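Local coordinates for putative cell surface protein, similar to internalin proteins (Listeria monocytogenes EGD-e, PDB 5KZS), which is of unknown function but, as a leucine-rich-repeat cell surface protein similar to internalins, may take part in contacts between Listeria and its host, at residues I302-S307 with F316-N321; V79-E84 with T105-V110; H226-P231 with G245-Q250; I238-Q243 with L262-Q267. One frame throughout, in Å; residues are numbered along the deposited sequence.

Contact 2 comes first along the chain and joins two loops that follow neighbouring strands of the long parallel leucine-rich-repeat sheet. Contacts 3 and 4 come next, their segments alternating in sequence, where the last repeats run into the C-terminal seven-strand mixed sheet and helix 263-270; their centres lie about 10 Å apart, and they share backbone and side-chain bonds. Contact 1 closes the series within that mixed sheet, its centre about 16 Å from that of contact 4, which it touches through F320, I302 and N321. Contacts 1 and 2, with centres about 45 Å apart, lie on opposite sides of the chain's centre. The repeats and C-terminal domain thus form one elongated body, joined at contacts 3 and 4.

Contact 1: I302-S307 with F316-N321; sequences ITLDTS and FNVQFN
L304 turns its CG anti to its own carbonyl carbon (chi1 -49°), which brings the branch toward strand 316-320, the second torsion then directing the two methyls. T306 puts OG1 between backbone N and carbonyl carbon (chi1 54°), which leaves CG2 anti to the carbonyl carbon and turned to F316. The two branches of L304 then divide the work. CD1 lies 3.5 Å from F316 CD2, the leucine and phenylalanine side chains sliding past each other in opposite directions. CD2 turns to the next inward-facing residue and sits 3.9 Å from V318 CG2. At the far end of the ring, T306 CG2 comes within 3.6 Å of F316 CZ, so methyls of two residues touch the ring obliquely along one side. I302 adds a looser contact, its CG2 4.3 Å from V318 CG2.

No hydrogen bond crosses between the segments: everything that meets is hydrocarbon, and every touching residue is buried. The polar branch of T306 is satisfied elsewhere, OG1 bonding to E256 O, so this residue gives its methyl to the core and its hydroxyl to the backbone of another part of the chain. L337 from strand 331-339 packs on both T306 and F316, while V291 and T293 back L304. The short strand axes approach to 9.9 Å at 129°, with I302, L304, F316 and V318 all pointing their CB atoms inward. Alternate residues facing across such a gap, without backbone pairing, are the hallmark of two layers packed face to face in a beta sandwich, consistent with the immunoglobulin-like domain that follows the repeats in internalins.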
loop_
_atom_site.group_PDB
_atom_site.type_symbol
_atom_site.label_atom_id
_atom_site.label_comp_id
_atom_site.label_asym_id
_atom_site.label_seq_id
_atom_site.Cartn_x
_atom_site.Cartn_y
_atom_site.Cartn_z
ATOM N N ILE A 302 -6.775 -4.515 -31.052
ATOM C CA ILE A 302 -7.711 -3.456 -31.322
ATOM C C ILE A 302 -7.200 -2.780 -32.585
ATOM O O ILE A 302 -6.010 -2.474 -32.679
ATOM C CB ILE A 302 -7.794 -2.480 -30.127
ATOM C CG1 ILE A 302 -8.548 -3.147 -28.974
ATOM C CG2 ILE A 302 -8.481 -1.169 -30.511
ATOM C CD1 ILE A 302 -8.264 -2.522 -27.619
ATOM N N THR A 303 -8.101 -2.578 -33.555
ATOM C CA THR A 303 -7.765 -1.964 -34.838
ATOM C C THR A 303 -8.382 -0.576 -34.951
ATOM O O THR A 303 -9.569 -0.398 -34.692
ATOM C CB THR A 303 -8.225 -2.850 -36.007
ATOM O OG1 THR A 303 -7.572 -4.125 -35.907
ATOM C CG2 THR A 303 -7.869 -2.211 -37.349
ATOM N N LEU A 304 -7.552 0.395 -35.317
ATOM C CA LEU A 304 -7.995 1.752 -35.572
ATOM C C LEU A 304 -7.991 1.979 -37.081
ATOM O O LEU A 304 -7.003 1.676 -37.747
ATOM C CB LEU A 304 -7.057 2.766 -34.917
ATOM C CG LEU A 304 -6.591 2.669 -33.439
ATOM C CD1 LEU A 304 -6.529 4.075 -32.852
ATOM C CD2 LEU A 304 -7.436 1.765 -32.552
ATOM N N ASP A 305 -9.086 2.514 -37.618
ATOM C CA ASP A 305 -9.147 2.874 -39.035
ATOM C C ASP A 305 -8.342 4.160 -39.310
ATOM O O ASP A 305 -8.894 5.255 -39.413
ATOM C CB ASP A 305 -10.603 2.992 -39.510
ATOM C CG ASP A 305 -10.744 2.901 -41.030
ATOM O OD1 ASP A 305 -9.752 3.153 -41.756
ATOM O OD2 ASP A 305 -11.859 2.568 -41.496
ATOM N N THR A 306 -7.027 3.990 -39.460
ATOM C CA THR A 306 -6.103 5.096 -39.754
ATOM C C THR A 306 -5.913 5.356 -41.246
ATOM O O THR A 306 -5.010 6.106 -41.619
ATOM C CB THR A 306 -4.712 4.844 -39.114
ATOM O OG1 THR A 306 -4.202 3.559 -39.510
ATOM C CG2 THR A 306 -4.815 4.906 -37.605
ATOM N N SER A 307 -6.775 4.784 -42.092
ATOM C CA SER A 307 -6.550 4.789 -43.537
ATOM C C SER A 307 -6.806 6.113 -44.265
ATOM O O SER A 307 -6.475 6.220 -45.437
ATOM C CB SER A 307 -7.367 3.673 -44.211
ATOM O OG SER A 307 -8.756 3.913 -44.156
ATOM N N PHE A 316 -1.321 9.167 -30.835
ATOM C CA PHE A 316 -2.555 8.387 -30.697
ATOM C C PHE A 316 -2.828 7.998 -29.261
ATOM O O PHE A 316 -1.925 8.018 -28.416
ATOM C CB PHE A 316 -2.522 7.130 -31.579
ATOM C CG PHE A 316 -3.169 7.327 -32.922
ATOM C CD1 PHE A 316 -2.465 7.910 -33.975
ATOM C CD2 PHE A 316 -4.497 6.957 -33.128
ATOM C CE1 PHE A 316 -3.069 8.110 -35.207
ATOM C CE2 PHE A 316 -5.103 7.152 -34.354
ATOM C CZ PHE A 316 -4.389 7.728 -35.395
ATOM N N ASN A 317 -4.096 7.689 -28.994
ATOM C CA ASN A 317 -4.475 6.926 -27.815
ATOM C C ASN A 317 -5.734 6.109 -28.014
ATOM O O ASN A 317 -6.561 6.397 -28.861
ATOM C CB ASN A 317 -4.645 7.811 -26.569
ATOM C CG ASN A 317 -5.883 8.693 -26.624
ATOM O OD1 ASN A 317 -6.939 8.355 -26.072
ATOM N ND2 ASN A 317 -5.754 9.836 -27.287
ATOM N N VAL A 318 -5.857 5.095 -27.181
ATOM C CA VAL A 318 -7.063 4.314 -27.039
ATOM C C VAL A 318 -7.567 4.664 -25.632
ATOM O O VAL A 318 -6.768 4.933 -24.749
ATOM C CB VAL A 318 -6.726 2.809 -27.241
ATOM C CG1 VAL A 318 -7.504 1.883 -26.308
ATOM C CG2 VAL A 318 -6.935 2.420 -28.696
ATOM N N GLN A 319 -8.887 4.705 -25.457
ATOM C CA GLN A 319 -9.530 4.918 -24.160
ATOM C C GLN A 319 -10.665 3.926 -23.989
ATOM O O GLN A 319 -11.426 3.693 -24.918
ATOM C CB GLN A 319 -10.109 6.319 -24.072
ATOM C CG GLN A 319 -9.129 7.372 -23.625
ATOM C CD GLN A 319 -9.728 8.770 -23.662
ATOM O OE1 GLN A 319 -10.848 8.993 -23.190
ATOM N NE2 GLN A 319 -8.988 9.719 -24.230
ATOM N N PHE A 320 -10.791 3.352 -22.805
ATOM C CA PHE A 320 -11.918 2.481 -22.513
ATOM C C PHE A 320 -12.234 2.463 -21.020
ATOM O O PHE A 320 -11.575 3.140 -20.221
ATOM C CB PHE A 320 -11.699 1.072 -23.085
ATOM C CG PHE A 320 -10.585 0.301 -22.429
ATOM C CD1 PHE A 320 -10.836 -0.511 -21.325
ATOM C CD2 PHE A 320 -9.285 0.350 -22.947
ATOM C CE1 PHE A 320 -9.815 -1.238 -20.731
ATOM C CE2 PHE A 320 -8.263 -0.378 -22.358
ATOM C CZ PHE A 320 -8.529 -1.173 -21.246
ATOM N N ASN A 321 -13.281 1.719 -20.665
ATOM C CA ASN A 321 -13.819 1.706 -19.326
ATOM C C ASN A 321 -14.189 3.112 -18.842
ATOM O O ASN A 321 -14.138 3.380 -17.658
ATOM C CB ASN A 321 -12.830 1.024 -18.379
ATOM C CG ASN A 321 -13.507 0.058 -17.435
ATOM O OD1 ASN A 321 -14.398 -0.687 -17.833
ATOM N ND2 ASN A 321 -13.083 0.053 -16.187
#

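Contact 2: V79-E84 with T105-V110; sequences VMEFGE and TPPEGV
E81 reaches P107 through a single carboxylate oxygen: OE1 lies 3.1 Å from P107 CD and 4.0 Å from P107 CG, the two side chains approaching from opposite directions. The glutamate gets there by an unrelaxed route. Its first torsion sits away from the staggered positions (chi1 -130°), and a bend at chi2 (67°) folds the chain so that its end swings toward the proline. CD is the ring carbon bonded to the proline nitrogen, so its hydrogens are probably slightly positive and may draw the oxygen in weakly. The other oxygen, OE2, stands 3.0 Å from M80 O, an acceptor facing an acceptor; N104 ND2 donates to that same carbonyl.

Both segments are loops that leave adjacent parallel strands, 76-79 and 100-103, of the leucine-rich-repeat solenoid, and V79 still pairs with F102 and N104. The aromatic F82 meets F103 edge-to-face. Beyond the contact, P107 to V110 forms a type II beta turn with E108 and G109 at its corners, closed by a weak bond from V110 N to P107 O. P106 packs on S133, a loop residue that F82 also touches.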
loop_
_atom_site.group_PDB
_atom_site.type_symbol
_atom_site.label_atom_id
_atom_site.label_comp_id
_atom_site.label_asym_id
_atom_site.label_seq_id
_atom_site.Cartn_x
_atom_site.Cartn_y
_atom_site.Cartn_z
ATOM N N VAL A 79 -0.043 5.579 17.837
ATOM C CA VAL A 79 0.737 6.806 17.755
ATOM C C VAL A 79 -0.042 7.767 16.859
ATOM O O VAL A 79 0.144 7.788 15.648
ATOM C CB VAL A 79 2.154 6.513 17.215
ATOM C CG1 VAL A 79 3.057 7.741 17.293
ATOM C CG2 VAL A 79 2.767 5.368 18.002
HETATM N N MSE A 80 -0.923 8.556 17.473
HETATM C CA MSE A 80 -1.828 9.441 16.735
HETATM C C MSE A 80 -1.137 10.631 16.152
HETATM O O MSE A 80 -1.499 11.081 15.078
HETATM C CB MSE A 80 -2.984 9.905 17.615
HETATM C CG MSE A 80 -3.889 8.741 18.012
HETATM SE SE MSE A 80 -4.624 7.781 16.437
HETATM C CE MSE A 80 -5.865 6.660 17.495
ATOM N N GLU A 81 -0.136 11.143 16.849
ATOM C CA GLU A 81 0.671 12.247 16.349
ATOM C C GLU A 81 2.094 12.067 16.891
ATOM O O GLU A 81 2.267 11.434 17.934
ATOM C CB GLU A 81 0.055 13.569 16.808
ATOM C CG GLU A 81 -0.144 14.591 15.712
ATOM C CD GLU A 81 -1.187 14.163 14.696
ATOM O OE1 GLU A 81 -0.835 14.047 13.504
ATOM O OE2 GLU A 81 -2.353 13.929 15.087
ATOM N N PHE A 82 3.097 12.594 16.179
ATOM C CA PHE A 82 4.528 12.418 16.547
ATOM C C PHE A 82 5.485 13.309 15.744
ATOM O O PHE A 82 5.211 13.623 14.590
ATOM C CB PHE A 82 4.962 10.944 16.414
ATOM C CG PHE A 82 4.850 10.374 15.018
ATOM C CD1 PHE A 82 3.639 9.884 14.534
ATOM C CD2 PHE A 82 5.972 10.289 14.192
ATOM C CE1 PHE A 82 3.544 9.349 13.254
ATOM C CE2 PHE A 82 5.881 9.755 12.910
ATOM C CZ PHE A 82 4.667 9.283 12.442
ATOM N N GLY A 83 6.605 13.695 16.351
ATOM C CA GLY A 83 7.622 14.552 15.709
ATOM C C GLY A 83 8.735 13.807 14.961
ATOM O O GLY A 83 8.785 12.565 14.947
ATOM N N GLU A 84 9.638 14.575 14.347
ATOM C CA GLU A 84 10.739 14.016 13.546
ATOM C C GLU A 84 11.643 13.049 14.306
ATOM O O GLU A 84 12.118 12.066 13.742
ATOM C CB GLU A 84 11.603 15.134 12.951
ATOM C CG GLU A 84 11.034 15.741 11.677
ATOM C CD GLU A 84 11.525 17.156 11.426
ATOM O OE1 GLU A 84 11.336 18.014 12.316
ATOM O OE2 GLU A 84 12.091 17.416 10.340
ATOM N N THR A 105 -1.677 8.470 10.009
ATOM C CA THR A 105 -0.916 9.165 8.969
ATOM C C THR A 105 -0.785 10.632 9.390
ATOM O O THR A 105 -1.703 11.166 10.005
ATOM C CB THR A 105 -1.492 9.023 7.518
ATOM O OG1 THR A 105 -2.141 10.228 7.113
ATOM C CG2 THR A 105 -2.427 7.794 7.347
ATOM N N PRO A 106 0.359 11.285 9.102
ATOM C CA PRO A 106 0.443 12.684 9.541
ATOM C C PRO A 106 -0.527 13.630 8.829
ATOM O O PRO A 106 -1.151 13.239 7.839
ATOM C CB PRO A 106 1.891 13.078 9.216
ATOM C CG PRO A 106 2.637 11.804 9.183
ATOM C CD PRO A 106 1.678 10.768 8.686
ATOM N N PRO A 107 -0.650 14.872 9.334
ATOM C CA PRO A 107 -1.435 15.905 8.651
ATOM C C PRO A 107 -0.957 16.220 7.237
ATOM O O PRO A 107 0.086 15.732 6.814
ATOM C CB PRO A 107 -1.270 17.143 9.556
ATOM C CG PRO A 107 -0.339 16.745 10.654
ATOM C CD PRO A 107 -0.350 15.259 10.719
ATOM N N GLU A 108 -1.719 17.051 6.535
ATOM C CA GLU A 108 -1.422 17.413 5.153
ATOM C C GLU A 108 -0.097 18.187 5.030
ATOM O O GLU A 108 0.138 19.158 5.761
ATOM C CB GLU A 108 -2.583 18.238 4.560
ATOM C CG GLU A 108 -2.520 18.484 3.045
ATOM C CD GLU A 108 -2.494 17.198 2.222
ATOM O OE1 GLU A 108 -1.633 17.086 1.316
ATOM O OE2 GLU A 108 -3.325 16.297 2.487
ATOM N N GLY A 109 0.752 17.736 4.099
ATOM C CA GLY A 109 2.063 18.340 3.837
ATOM C C GLY A 109 3.033 18.246 5.004
ATOM O O GLY A 109 3.860 19.136 5.190
ATOM N N VAL A 110 2.919 17.174 5.791
ATOM C CA VAL A 110 3.788 16.916 6.937
ATOM C C VAL A 110 4.517 15.583 6.720
ATOM O O VAL A 110 3.903 14.511 6.728
ATOM C CB VAL A 110 2.986 16.882 8.254
ATOM C CG1 VAL A 110 3.905 16.585 9.433
ATOM C CG2 VAL A 110 2.253 18.204 8.454
#

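Contact 3: H226-P231 with G245-Q250; sequences HLNELP and GTVPDQ
N228 and T246 form the tight part of this contact. N228 ND2 donates to T246 O at 2.9 Å, and the bond is nearly straight (168° at the hydrogen). The acceptor lies in the plane of the N228 amide, yet the donor stands 32° from the plane of the T246 carbonyl. CG of N228 is anti to its own carbonyl carbon (chi1 -67°), which throws the amide across the gap; V247 CG2 packs 3.6 Å from ND2. The amide's other end meets a water: N228 OD1 is 2.7 Å from it, and T246 N donates to it at 3.1 Å. H226 O also lies near this water, and not all the acceptors round it can be served at once.

Away from this cluster the fit is looser. H226 CB comes only to 4.5 Å from G245 CA, with H226 ND1 bound instead to S244 O, and the exposed T246 has its CB directed away. Around the contact, strand 226-227 pairs in parallel with strand 205-206, H226 bonding to L204 and N206, G245 bonds to V332 of strand 331-339, and N228 bonds through its backbone to I264 at the start of helix 263-270.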
loop_
_atom_site.group_PDB
_atom_site.type_symbol
_atom_site.label_atom_id
_atom_site.label_comp_id
_atom_site.label_asym_id
_atom_site.label_seq_id
_atom_site.Cartn_x
_atom_site.Cartn_y
_atom_site.Cartn_z
ATOM N N HIS A 226 0.220 0.698 -14.620
ATOM C CA HIS A 226 0.467 0.868 -16.046
ATOM C C HIS A 226 0.644 -0.447 -16.800
ATOM O O HIS A 226 1.512 -0.553 -17.667
ATOM C CB HIS A 226 1.694 1.769 -16.232
ATOM C CG HIS A 226 1.708 2.970 -15.334
ATOM N ND1 HIS A 226 1.019 4.129 -15.618
ATOM C CD2 HIS A 226 2.332 3.187 -14.156
ATOM C CE1 HIS A 226 1.213 5.006 -14.650
ATOM N NE2 HIS A 226 2.007 4.459 -13.752
ATOM N N LEU A 227 -0.196 -1.436 -16.499
ATOM C CA LEU A 227 -0.061 -2.761 -17.120
ATOM C C LEU A 227 -0.698 -2.837 -18.514
ATOM O O LEU A 227 -1.784 -2.301 -18.736
ATOM C CB LEU A 227 -0.688 -3.836 -16.242
ATOM C CG LEU A 227 -0.149 -3.968 -14.826
ATOM C CD1 LEU A 227 -0.855 -5.118 -14.126
ATOM C CD2 LEU A 227 1.356 -4.188 -14.824
ATOM N N ASN A 228 0.001 -3.501 -19.437
ATOM C CA ASN A 228 -0.535 -3.877 -20.740
ATOM C C ASN A 228 -1.192 -5.246 -20.680
ATOM O O ASN A 228 -1.977 -5.599 -21.545
ATOM C CB ASN A 228 0.569 -3.892 -21.791
ATOM C CG ASN A 228 1.123 -2.516 -22.064
ATOM O OD1 ASN A 228 1.899 -2.005 -21.279
ATOM N ND2 ASN A 228 0.724 -1.909 -23.175
ATOM N N GLU A 229 -0.878 -6.016 -19.653
ATOM C CA GLU A 229 -1.333 -7.387 -19.577
ATOM C C GLU A 229 -1.334 -7.805 -18.118
ATOM O O GLU A 229 -0.416 -7.476 -17.366
ATOM C CB GLU A 229 -0.417 -8.288 -20.431
ATOM C CG GLU A 229 -0.267 -9.735 -19.957
ATOM C CD GLU A 229 0.251 -10.661 -21.040
ATOM O OE1 GLU A 229 -0.503 -11.587 -21.413
ATOM O OE2 GLU A 229 1.397 -10.466 -21.527
ATOM N N LEU A 230 -2.370 -8.551 -17.757
ATOM C CA LEU A 230 -2.609 -8.980 -16.399
ATOM C C LEU A 230 -2.125 -10.409 -16.147
ATOM O O LEU A 230 -2.241 -11.261 -17.015
ATOM C CB LEU A 230 -4.108 -8.904 -16.099
ATOM C CG LEU A 230 -4.846 -7.581 -16.367
ATOM C CD1 LEU A 230 -6.305 -7.723 -15.970
ATOM C CD2 LEU A 230 -4.213 -6.387 -15.661
ATOM N N PRO A 231 -1.622 -10.686 -14.931
ATOM C CA PRO A 231 -1.166 -12.035 -14.579
ATOM C C PRO A 231 -2.303 -13.067 -14.557
ATOM O O PRO A 231 -3.174 -13.027 -13.673
ATOM C CB PRO A 231 -0.583 -11.847 -13.180
ATOM C CG PRO A 231 -1.341 -10.691 -12.615
ATOM C CD PRO A 231 -1.555 -9.770 -13.777
ATOM N N GLY A 245 -1.107 3.705 -19.678
ATOM C CA GLY A 245 0.116 3.125 -20.216
ATOM C C GLY A 245 0.453 3.582 -21.605
ATOM O O GLY A 245 -0.140 4.515 -22.136
ATOM N N THR A 246 1.459 2.933 -22.167
ATOM C CA THR A 246 1.756 3.060 -23.578
ATOM C C THR A 246 1.875 1.687 -24.222
ATOM O O THR A 246 2.003 0.645 -23.562
ATOM C CB THR A 246 3.030 3.900 -23.875
ATOM O OG1 THR A 246 4.202 3.231 -23.378
ATOM C CG2 THR A 246 2.895 5.326 -23.291
ATOM N N VAL A 247 1.781 1.731 -25.539
ATOM C CA VAL A 247 1.973 0.580 -26.375
ATOM C C VAL A 247 3.085 1.028 -27.351
ATOM O O VAL A 247 3.364 2.233 -27.469
ATOM C CB VAL A 247 0.592 0.157 -26.962
ATOM C CG1 VAL A 247 0.409 0.576 -28.420
ATOM C CG2 VAL A 247 0.340 -1.334 -26.753
ATOM N N PRO A 248 3.771 0.074 -27.996
ATOM C CA PRO A 248 4.910 0.510 -28.804
ATOM C C PRO A 248 4.526 1.360 -30.013
ATOM O O PRO A 248 3.481 1.127 -30.645
ATOM C CB PRO A 248 5.560 -0.810 -29.251
ATOM C CG PRO A 248 5.063 -1.847 -28.303
ATOM C CD PRO A 248 3.687 -1.397 -27.901
ATOM N N ASP A 249 5.395 2.317 -30.333
ATOM C CA ASP A 249 5.214 3.196 -31.492
ATOM C C ASP A 249 5.235 2.380 -32.782
ATOM O O ASP A 249 5.790 1.277 -32.813
ATOM C CB ASP A 249 6.317 4.262 -31.545
ATOM C CG ASP A 249 6.339 5.157 -30.305
ATOM O OD1 ASP A 249 5.426 5.041 -29.449
ATOM O OD2 ASP A 249 7.276 5.976 -30.187
ATOM N N GLN A 250 4.620 2.917 -33.836
ATOM C CA GLN A 250 4.515 2.212 -35.121
ATOM C C GLN A 250 4.745 3.133 -36.298
ATOM O O GLN A 250 4.577 4.353 -36.200
ATOM C CB GLN A 250 3.144 1.542 -35.282
ATOM C CG GLN A 250 3.012 0.184 -34.606
ATOM C CD GLN A 250 1.655 -0.465 -34.840
ATOM O OE1 GLN A 250 1.043 -0.296 -35.886
ATOM N NE2 GLN A 250 1.183 -1.219 -33.861
HETATM O O HOH W 1 1.982 0.533 -20.311
#

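Contact 4: I238-Q243 with L262-Q267; sequences IFIENQ and LPIYFQ
Apolar contact comes from I240, Q243 and I264. The methyl I264 CD1 does the touching for the helix, lying 4.1 Å from I240 CD1 and 3.9 Å from Q243 CG. The two isoleucine side chains cross at about a right angle and meet only at their ends. I264 is extended, with CG1 anti to the backbone N (chi1 -170°) and its second torsion extended too, which pushes CD1 out from the helix. Q243 presents its aliphatic part to that methyl, then bends at chi2 (78°) to turn its amide elsewhere. L230 packs on both isoleucines, and Y333 touches I264 and Q243.

Polar bonding runs beside this core, none of it directly between the two segments. Q243 NE2 donates to N242 O at 2.7 Å along a bent path (139° at the hydrogen) and also to L222 O, while Q243 OE1 accepts from L227 N. Both ends of the buried amide are therefore held and its rotation is fixed. In the helix, Q267 N bonds to P263 O at 2.9 Å, and Q267 NE2 reaches L230 O.

Chemically, I264 of helix 263-270 meets the link from strand 238-239 to strand 243-252 through a few carbon atoms. The directional bonds near this junction include those of the Q243 and Q267 amides to backbone atoms of L222, L227 and L230, which suggests an apolar touch flanked by polar bonds that hold the side chains.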
loop_
_atom_site.group_PDB
_atom_site.type_symbol
_atom_site.label_atom_id
_atom_site.label_comp_id
_atom_site.label_asym_id
_atom_site.label_seq_id
_atom_site.Cartn_x
_atom_site.Cartn_y
_atom_site.Cartn_z
ATOM N N ILE A 238 -8.724 -9.902 -9.786
ATOM C CA ILE A 238 -8.290 -8.539 -10.098
ATOM C C ILE A 238 -9.445 -7.548 -10.050
ATOM O O ILE A 238 -10.583 -7.888 -10.379
ATOM C CB ILE A 238 -7.539 -8.451 -11.432
ATOM C CG1 ILE A 238 -6.192 -9.166 -11.289
ATOM C CG2 ILE A 238 -7.292 -6.998 -11.836
ATOM C CD1 ILE A 238 -5.495 -9.494 -12.590
ATOM N N PHE A 239 -9.128 -6.336 -9.588
ATOM C CA PHE A 239 -9.971 -5.155 -9.736
ATOM C C PHE A 239 -9.146 -4.066 -10.408
ATOM O O PHE A 239 -8.100 -3.670 -9.907
ATOM C CB PHE A 239 -10.459 -4.667 -8.366
ATOM C CG PHE A 239 -11.034 -3.264 -8.372
ATOM C CD1 PHE A 239 -10.204 -2.144 -8.194
ATOM C CD2 PHE A 239 -12.406 -3.057 -8.527
ATOM C CE1 PHE A 239 -10.731 -0.859 -8.196
ATOM C CE2 PHE A 239 -12.931 -1.773 -8.526
ATOM C CZ PHE A 239 -12.096 -0.674 -8.358
ATOM N N ILE A 240 -9.617 -3.592 -11.550
ATOM C CA ILE A 240 -9.071 -2.396 -12.178
ATOM C C ILE A 240 -10.259 -1.629 -12.710
ATOM O O ILE A 240 -11.178 -2.225 -13.276
ATOM C CB ILE A 240 -8.108 -2.728 -13.349
ATOM C CG1 ILE A 240 -6.836 -3.389 -12.812
ATOM C CG2 ILE A 240 -7.774 -1.477 -14.180
ATOM C CD1 ILE A 240 -5.944 -3.973 -13.875
ATOM N N GLU A 241 -10.242 -0.327 -12.471
ATOM C CA GLU A 241 -11.095 0.612 -13.185
ATOM C C GLU A 241 -10.293 1.649 -13.946
ATOM O O GLU A 241 -10.712 2.086 -15.014
ATOM C CB GLU A 241 -12.075 1.289 -12.229
ATOM C CG GLU A 241 -13.118 0.304 -11.709
ATOM C CD GLU A 241 -14.311 0.949 -11.011
ATOM O OE1 GLU A 241 -14.124 1.843 -10.151
ATOM O OE2 GLU A 241 -15.444 0.521 -11.321
ATOM N N ASN A 242 -9.153 2.054 -13.401
ATOM C CA ASN A 242 -8.284 3.006 -14.067
ATOM C C ASN A 242 -6.901 2.398 -14.313
ATOM O O ASN A 242 -6.423 1.581 -13.524
ATOM C CB ASN A 242 -8.154 4.257 -13.225
ATOM C CG ASN A 242 -9.488 4.719 -12.669
ATOM O OD1 ASN A 242 -10.345 5.194 -13.412
ATOM N ND2 ASN A 242 -9.674 4.569 -11.363
ATOM N N GLN A 243 -6.272 2.812 -15.405
ATOM C CA GLN A 243 -4.977 2.276 -15.824
ATOM C C GLN A 243 -4.447 3.199 -16.920
ATOM O O GLN A 243 -5.219 3.692 -17.740
ATOM C CB GLN A 243 -5.128 0.829 -16.323
ATOM C CG GLN A 243 -3.895 -0.051 -16.147
ATOM C CD GLN A 243 -3.646 -0.610 -14.734
ATOM O OE1 GLN A 243 -2.594 -1.215 -14.484
ATOM N NE2 GLN A 243 -4.609 -0.452 -13.830
ATOM N N LEU A 262 -3.259 -5.414 -26.915
ATOM C CA LEU A 262 -3.631 -4.879 -25.598
ATOM C C LEU A 262 -4.443 -5.906 -24.808
ATOM O O LEU A 262 -5.659 -5.753 -24.647
ATOM C CB LEU A 262 -4.416 -3.570 -25.773
ATOM C CG LEU A 262 -4.728 -2.739 -24.533
ATOM C CD1 LEU A 262 -3.435 -2.404 -23.798
ATOM C CD2 LEU A 262 -5.486 -1.472 -24.912
ATOM N N PRO A 263 -3.773 -6.972 -24.327
ATOM C CA PRO A 263 -4.462 -8.079 -23.641
ATOM C C PRO A 263 -5.319 -7.680 -22.435
ATOM O O PRO A 263 -6.300 -8.365 -22.129
ATOM C CB PRO A 263 -3.311 -8.984 -23.192
ATOM C CG PRO A 263 -2.198 -8.705 -24.159
ATOM C CD PRO A 263 -2.331 -7.252 -24.514
ATOM N N ILE A 264 -4.936 -6.597 -21.750
ATOM C CA ILE A 264 -5.673 -6.092 -20.576
ATOM C C ILE A 264 -7.158 -5.853 -20.872
ATOM O O ILE A 264 -8.008 -6.231 -20.062
ATOM C CB ILE A 264 -4.997 -4.833 -19.939
ATOM C CG1 ILE A 264 -5.642 -4.502 -18.588
ATOM C CG2 ILE A 264 -5.023 -3.615 -20.857
ATOM C CD1 ILE A 264 -4.881 -3.472 -17.778
ATOM N N TYR A 265 -7.466 -5.279 -22.037
ATOM C CA TYR A 265 -8.857 -5.048 -22.418
ATOM C C TYR A 265 -9.683 -6.339 -22.362
ATOM O O TYR A 265 -10.753 -6.383 -21.727
ATOM C CB TYR A 265 -8.974 -4.404 -23.806
ATOM C CG TYR A 265 -10.421 -4.247 -24.255
ATOM C CD1 TYR A 265 -11.178 -3.132 -23.887
ATOM C CD2 TYR A 265 -11.047 -5.240 -25.012
ATOM C CE1 TYR A 265 -12.511 -3.003 -24.276
ATOM C CE2 TYR A 265 -12.376 -5.125 -25.405
ATOM C CZ TYR A 265 -13.107 -4.007 -25.042
ATOM O OH TYR A 265 -14.422 -3.914 -25.439
ATOM N N PHE A 266 -9.172 -7.383 -23.004
ATOM C CA PHE A 266 -9.947 -8.617 -23.228
ATOM C C PHE A 266 -9.918 -9.490 -21.999
ATOM O O PHE A 266 -10.827 -10.294 -21.769
ATOM C CB PHE A 266 -9.416 -9.387 -24.431
ATOM C CG PHE A 266 -9.483 -8.610 -25.709
ATOM C CD1 PHE A 266 -8.458 -7.733 -26.063
ATOM C CD2 PHE A 266 -10.582 -8.723 -26.544
ATOM C CE1 PHE A 266 -8.521 -7.001 -27.234
ATOM C CE2 PHE A 266 -10.651 -7.990 -27.718
ATOM C CZ PHE A 266 -9.616 -7.133 -28.068
ATOM N N GLN A 267 -8.847 -9.343 -21.228
ATOM C CA GLN A 267 -8.760 -9.945 -19.919
ATOM C C GLN A 267 -9.824 -9.354 -18.986
ATOM O O GLN A 267 -10.583 -10.099 -18.350
ATOM C CB GLN A 267 -7.350 -9.763 -19.365
ATOM C CG GLN A 267 -6.359 -10.694 -20.027
ATOM C CD GLN A 267 -4.928 -10.438 -19.598
ATOM O OE1 GLN A 267 -4.385 -9.345 -19.789
ATOM N NE2 GLN A 267 -4.300 -11.453 -19.023
#